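Local coordinates for protein epidermin leader peptide processing serine protease EpiP (Staphylococcus aureus subsp. aureus, PDB 3QFH) that probably cleaves the leader peptide from the precursor of the lantibiotic epidermin, acting as a subtilisin-like serine endopeptidase, at residues 127-132 with 203-208; 151-156 with 213-218. One frame throughout, in Å; residues are numbered along the deposited sequence.

Contact 1. Residues 127-132 with 203-208; sequences AIIDTG and YRVFGS
F206 has CG anti to its carbonyl carbon (chi1 -74°), and T131 holds OG1 in the crowded position between N and C (chi1 68°), which leaves CG2 anti to the carbonyl carbon; methyl and ring cross obliquely, with T131 CG2 3.4 Å from F206 CD2. T131 OG1 bonds D173 and the backbone N of G178. Leading up to this pair, strands 126-130 and 200-204 run parallel, and three backbone bonds fix their register: Y203 N to I128 O (2.7 Å), D130 N to Y203 O (3.1 Å) and V205 N to D130 O (3.0 Å). The last is almost straight, 171° at the hydrogen, although V205 has left the strand. I129 and Y203 lie on one face of the sheet, where I129 CG2 meets V205 CG1 at 3.8 Å and Y203 CE2 meets A127 CB at 3.6 Å; D130 and R204 lie on the other. From the last residue of its strand, R204 lays CG and CD beside T131 O, and a bend at chi3 brings NH1 to F206 O and E164. A water lies within hydrogen-bonding distance of T131 O and G207 O. D130 OD1 takes T131 N on its anti lone pair and also bonds H177 ND1, consistent with the aspartate of a Ser-His-Asp triad completed by S383. Two donors on one buried oxygen would probably stabilise the carboxylate and orient it toward the histidine.

Contact 2. Residues 151-156 with 213-218; sequences LVPLNG and LLWVSK
The indole of W215 is the tightly packed part of this contact, taking up loop 151-156 against one face and an edge. P153 CD sits over the six-membered ring, 3.7 Å from its centroid and 26° off the normal, a CH-pi contact. The proline and indole side chains cross at about a right angle, and P153 CD comes within 3.4 Å of W215 CE2. W215 CG is anti to the carbonyl carbon (chi1 -51°), a torsion that carries the ring from the helix toward the loop. V152, whose CG1 is anti to the backbone N (chi1 179°), brings that methyl to 4.0 Å from W215 CZ3. At the ring edge, near its plane, G156 C lies 3.7 Å from W215 CH2. A type II turn from P153 to G156, closed by G156 N to P153 O at 2.9 Å, brings the chain back to that edge.

The looser side is formed by L151 and K218. K218 is extended beyond CG, and its aliphatic part crosses L151 obliquely, with L151 CD1 3.8 Å from K218 CG; both residues are partly exposed. No hydrogen bond joins the two segments. Y46 of strand 43-48 packs on both parts: it touches P153, its ring meets that of W215 and makes a cation-pi contact with K218, and its OH bonds L151 O. The arrangement is consistent with a propeptide-like region packing against the first turns of helix 213-225 and the loop after edge strand 149-150 of the subtilase fold.

How the contacts relate
From the N terminus the chain enters 127-132, passes through 151-156, returns in 203-208 and continues into 213-218, so the segments alternate and the two contacts cross. Contact 1 closes the loop of 70 residues between neighbouring strands of the parallel sheet; contact 2 closes one of 56 residues, from beyond edge strand 149-150 to helix 213-225. That helix follows strand 200-204 in sequence, so the second halves of both contacts are consecutive. They also touch directly: R204 O lies 2.7 Å from L151 N, a probable hydrogen bond, and V205 O packs 3.2 Å from W215 CE3. Together they tie inner strand 126-130, through strand 200-204, to the sheet edge and the adjoining helix.

Contact 1. Residues 127-132 with 203-208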
loop_
_atom_site.group_PDB
_atom_site.type_symbol
_atom_site.label_atom_id
_atom_site.label_comp_id
_atom_site.label_asym_id
_atom_site.label_seq_id
_atom_site.Cartn_x
_atom_site.Cartn_y
_atom_site.Cartn_z
ATOM N N ALA A 127 9.891 0.227 -1.106
ATOM C CA ALA A 127 9.435 -0.111 0.217
ATOM C C ALA A 127 8.056 -0.679 0.057
ATOM O O ALA A 127 7.245 -0.195 -0.762
ATOM C CB ALA A 127 9.414 1.112 1.133
ATOM N N ILE A 128 7.795 -1.746 0.779
ATOM C CA ILE A 128 6.476 -2.382 0.753
ATOM C C ILE A 128 5.989 -2.390 2.182
ATOM O O ILE A 128 6.660 -2.896 3.070
ATOM C CB ILE A 128 6.530 -3.825 0.177
ATOM C CG1 ILE A 128 7.176 -3.816 -1.220
ATOM C CG2 ILE A 128 5.113 -4.443 0.089
ATOM C CD1 ILE A 128 7.478 -5.210 -1.764
ATOM N N ILE A 129 4.820 -1.812 2.406
ATOM C CA ILE A 129 4.223 -1.780 3.722
ATOM C C ILE A 129 3.123 -2.840 3.685
ATOM O O ILE A 129 2.133 -2.667 3.009
ATOM C CB ILE A 129 3.700 -0.378 4.034
ATOM C CG1 ILE A 129 4.878 0.602 3.986
ATOM C CG2 ILE A 129 2.996 -0.357 5.390
ATOM C CD1 ILE A 129 4.489 2.042 4.142
ATOM N N ASP A 130 3.320 -3.955 4.383
ATOM C CA ASP A 130 2.356 -5.049 4.285
ATOM C C ASP A 130 2.488 -6.036 5.461
ATOM O O ASP A 130 2.958 -5.657 6.561
ATOM C CB ASP A 130 2.546 -5.741 2.918
ATOM C CG ASP A 130 1.230 -6.218 2.310
ATOM O OD1 ASP A 130 0.580 -7.144 2.860
ATOM O OD2 ASP A 130 0.858 -5.660 1.257
ATOM N N THR A 131 2.114 -7.294 5.238
ATOM C CA THR A 131 2.075 -8.271 6.323
ATOM C C THR A 131 3.428 -8.899 6.691
ATOM O O THR A 131 3.530 -9.588 7.695
ATOM C CB THR A 131 1.020 -9.394 6.042
ATOM O OG1 THR A 131 1.432 -10.205 4.952
ATOM C CG2 THR A 131 -0.364 -8.801 5.711
ATOM N N GLY A 132 4.467 -8.624 5.913
ATOM C CA GLY A 132 5.776 -9.229 6.127
ATOM C C GLY A 132 6.116 -9.950 4.840
ATOM O O GLY A 132 5.364 -9.849 3.856
ATOM N N TYR A 203 8.197 -3.502 5.247
ATOM C CA TYR A 203 7.869 -2.878 6.522
ATOM C C TYR A 203 6.631 -3.583 7.022
ATOM O O TYR A 203 5.540 -3.403 6.484
ATOM C CB TYR A 203 7.678 -1.377 6.388
ATOM C CG TYR A 203 8.994 -0.696 6.040
ATOM C CD1 TYR A 203 9.848 -0.256 7.036
ATOM C CD2 TYR A 203 9.400 -0.542 4.711
ATOM C CE1 TYR A 203 11.058 0.359 6.728
ATOM C CE2 TYR A 203 10.603 0.046 4.402
ATOM C CZ TYR A 203 11.428 0.496 5.420
ATOM O OH TYR A 203 12.616 1.107 5.135
ATOM N N ARG A 204 6.817 -4.407 8.048
ATOM C CA ARG A 204 5.721 -5.213 8.573
ATOM C C ARG A 204 4.838 -4.444 9.549
ATOM O O ARG A 204 5.308 -3.926 10.551
ATOM C CB ARG A 204 6.238 -6.502 9.220
ATOM C CG ARG A 204 5.099 -7.418 9.678
ATOM C CD ARG A 204 5.595 -8.817 10.045
ATOM N NE ARG A 204 6.352 -8.851 11.295
ATOM C CZ ARG A 204 5.832 -9.119 12.495
ATOM N NH1 ARG A 204 4.541 -9.349 12.644
ATOM N NH2 ARG A 204 6.616 -9.140 13.563
ATOM N N VAL A 205 3.555 -4.408 9.217
ATOM C CA VAL A 205 2.527 -3.727 9.987
ATOM C C VAL A 205 1.375 -4.669 10.380
ATOM O O VAL A 205 0.352 -4.215 10.841
ATOM C CB VAL A 205 2.014 -2.486 9.229
ATOM C CG1 VAL A 205 3.197 -1.527 8.982
ATOM C CG2 VAL A 205 1.325 -2.866 7.886
ATOM N N PHE A 206 1.554 -5.974 10.182
ATOM C CA PHE A 206 0.573 -6.957 10.617
ATOM C C PHE A 206 1.249 -8.065 11.384
ATOM O O PHE A 206 2.334 -8.524 11.010
ATOM C CB PHE A 206 -0.133 -7.645 9.457
ATOM C CG PHE A 206 -1.153 -6.807 8.752
ATOM C CD1 PHE A 206 -2.488 -6.842 9.151
ATOM C CD2 PHE A 206 -0.803 -6.046 7.644
ATOM C CE1 PHE A 206 -3.448 -6.094 8.481
ATOM C CE2 PHE A 206 -1.762 -5.299 6.966
ATOM C CZ PHE A 206 -3.086 -5.326 7.388
ATOM N N GLY A 207 0.603 -8.478 12.465
ATOM C CA GLY A 207 1.010 -9.652 13.205
ATOM C C GLY A 207 0.156 -10.753 12.599
ATOM O O GLY A 207 0.258 -11.035 11.412
ATOM N N SER A 208 -0.707 -11.358 13.409
ATOM C CA SER A 208 -1.631 -12.382 12.932
ATOM C C SER A 208 -3.054 -11.830 12.944
ATOM O O SER A 208 -3.965 -12.448 12.426
ATOM C CB SER A 208 -1.559 -13.600 13.846
ATOM O OG SER A 208 -0.206 -13.998 14.027
HETATM O O HOH W 1 1.797 -11.156 9.027
#

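Contact 2. Residues 151-156 with 213-218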
loop_
_atom_site.group_PDB
_atom_site.type_symbol
_atom_site.label_atom_id
_atom_site.label_comp_id
_atom_site.label_asym_id
_atom_site.label_seq_id
_atom_site.Cartn_x
_atom_site.Cartn_y
_atom_site.Cartn_z
ATOM N N LEU A 151 7.143 -2.889 12.314
ATOM C CA LEU A 151 6.494 -1.767 13.026
ATOM C C LEU A 151 5.408 -2.247 14.004
ATOM O O LEU A 151 4.781 -1.433 14.689
ATOM C CB LEU A 151 5.913 -0.741 12.031
ATOM C CG LEU A 151 6.929 0.211 11.381
ATOM C CD1 LEU A 151 7.569 1.129 12.427
ATOM C CD2 LEU A 151 8.020 -0.538 10.597
ATOM N N VAL A 152 5.174 -3.559 14.056
ATOM C CA VAL A 152 4.183 -4.119 14.972
ATOM C C VAL A 152 4.782 -4.045 16.384
ATOM O O VAL A 152 5.901 -4.521 16.618
ATOM C CB VAL A 152 3.817 -5.560 14.607
ATOM C CG1 VAL A 152 2.795 -6.113 15.591
ATOM C CG2 VAL A 152 3.297 -5.635 13.165
ATOM N N PRO A 153 4.063 -3.408 17.325
ATOM C CA PRO A 153 4.639 -3.247 18.662
ATOM C C PRO A 153 4.579 -4.503 19.521
ATOM O O PRO A 153 3.932 -5.469 19.158
ATOM C CB PRO A 153 3.784 -2.129 19.281
ATOM C CG PRO A 153 2.446 -2.289 18.627
ATOM C CD PRO A 153 2.753 -2.745 17.201
ATOM N N LEU A 154 5.300 -4.481 20.637
ATOM C CA LEU A 154 5.261 -5.564 21.605
ATOM C C LEU A 154 3.793 -5.800 21.956
ATOM O O LEU A 154 3.036 -4.851 22.223
ATOM C CB LEU A 154 6.085 -5.203 22.846
ATOM C CG LEU A 154 6.075 -6.150 24.053
ATOM C CD1 LEU A 154 6.611 -7.529 23.712
ATOM C CD2 LEU A 154 6.874 -5.548 25.217
ATOM N N ASN A 155 3.386 -7.058 21.886
ATOM C CA ASN A 155 2.010 -7.489 22.191
ATOM C C ASN A 155 0.993 -7.189 21.125
ATOM O O ASN A 155 -0.192 -7.420 21.329
ATOM C CB ASN A 155 1.544 -6.973 23.556
ATOM C CG ASN A 155 2.302 -7.603 24.691
ATOM O OD1 ASN A 155 2.635 -8.790 24.643
ATOM N ND2 ASN A 155 2.568 -6.825 25.731
ATOM N N GLY A 156 1.457 -6.691 19.977
ATOM C CA GLY A 156 0.601 -6.433 18.814
ATOM C C GLY A 156 -0.708 -5.680 18.949
ATOM O O GLY A 156 -0.838 -4.782 19.759
ATOM N N LEU A 213 -3.836 2.043 11.802
ATOM C CA LEU A 213 -3.421 3.044 10.821
ATOM C C LEU A 213 -2.189 3.805 11.314
ATOM O O LEU A 213 -1.389 4.271 10.514
ATOM C CB LEU A 213 -4.560 4.006 10.443
ATOM C CG LEU A 213 -5.678 3.410 9.575
ATOM C CD1 LEU A 213 -6.760 4.454 9.304
ATOM C CD2 LEU A 213 -5.148 2.877 8.265
ATOM N N LEU A 214 -2.033 3.916 12.629
ATOM C CA LEU A 214 -0.857 4.546 13.181
ATOM C C LEU A 214 0.416 3.754 12.870
ATOM O O LEU A 214 1.471 4.352 12.723
ATOM C CB LEU A 214 -0.983 4.752 14.680
ATOM C CG LEU A 214 -2.024 5.800 15.101
ATOM C CD1 LEU A 214 -2.106 5.854 16.632
ATOM C CD2 LEU A 214 -1.703 7.156 14.539
ATOM N N TRP A 215 0.330 2.425 12.788
ATOM C CA TRP A 215 1.525 1.620 12.475
ATOM C C TRP A 215 1.893 1.850 11.025
ATOM O O TRP A 215 3.079 1.989 10.675
ATOM C CB TRP A 215 1.330 0.108 12.708
ATOM C CG TRP A 215 0.770 -0.320 14.048
ATOM C CD1 TRP A 215 0.716 0.410 15.193
ATOM C CD2 TRP A 215 0.317 -1.637 14.394
ATOM N NE1 TRP A 215 0.179 -0.338 16.212
ATOM C CE2 TRP A 215 -0.060 -1.606 15.755
ATOM C CE3 TRP A 215 0.175 -2.824 13.682
ATOM C CZ2 TRP A 215 -0.588 -2.718 16.416
ATOM C CZ3 TRP A 215 -0.351 -3.937 14.334
ATOM C CH2 TRP A 215 -0.718 -3.876 15.696
ATOM N N VAL A 216 0.868 1.920 10.180
ATOM C CA VAL A 216 1.058 2.183 8.759
ATOM C C VAL A 216 1.741 3.536 8.553
ATOM O O VAL A 216 2.670 3.643 7.750
ATOM C CB VAL A 216 -0.261 2.175 7.987
ATOM C CG1 VAL A 216 -0.020 2.558 6.506
ATOM C CG2 VAL A 216 -0.953 0.776 8.085
ATOM N N SER A 217 1.283 4.550 9.299
ATOM C CA SER A 217 1.838 5.883 9.217
ATOM C C SER A 217 3.293 5.879 9.627
ATOM O O SER A 217 4.118 6.479 8.962
ATOM C CB SER A 217 1.034 6.860 10.065
ATOM O OG SER A 217 -0.299 6.934 9.582
ATOM N N LYS A 218 3.622 5.172 10.703
ATOM C CA LYS A 218 5.010 5.115 11.140
ATOM C C LYS A 218 5.864 4.367 10.105
ATOM O O LYS A 218 7.016 4.710 9.887
ATOM C CB LYS A 218 5.119 4.487 12.513
ATOM C CG LYS A 218 6.483 4.650 13.146
ATOM C CD LYS A 218 6.510 4.063 14.543
ATOM C CE LYS A 218 7.838 4.312 15.227
ATOM N NZ LYS A 218 7.812 3.772 16.603
#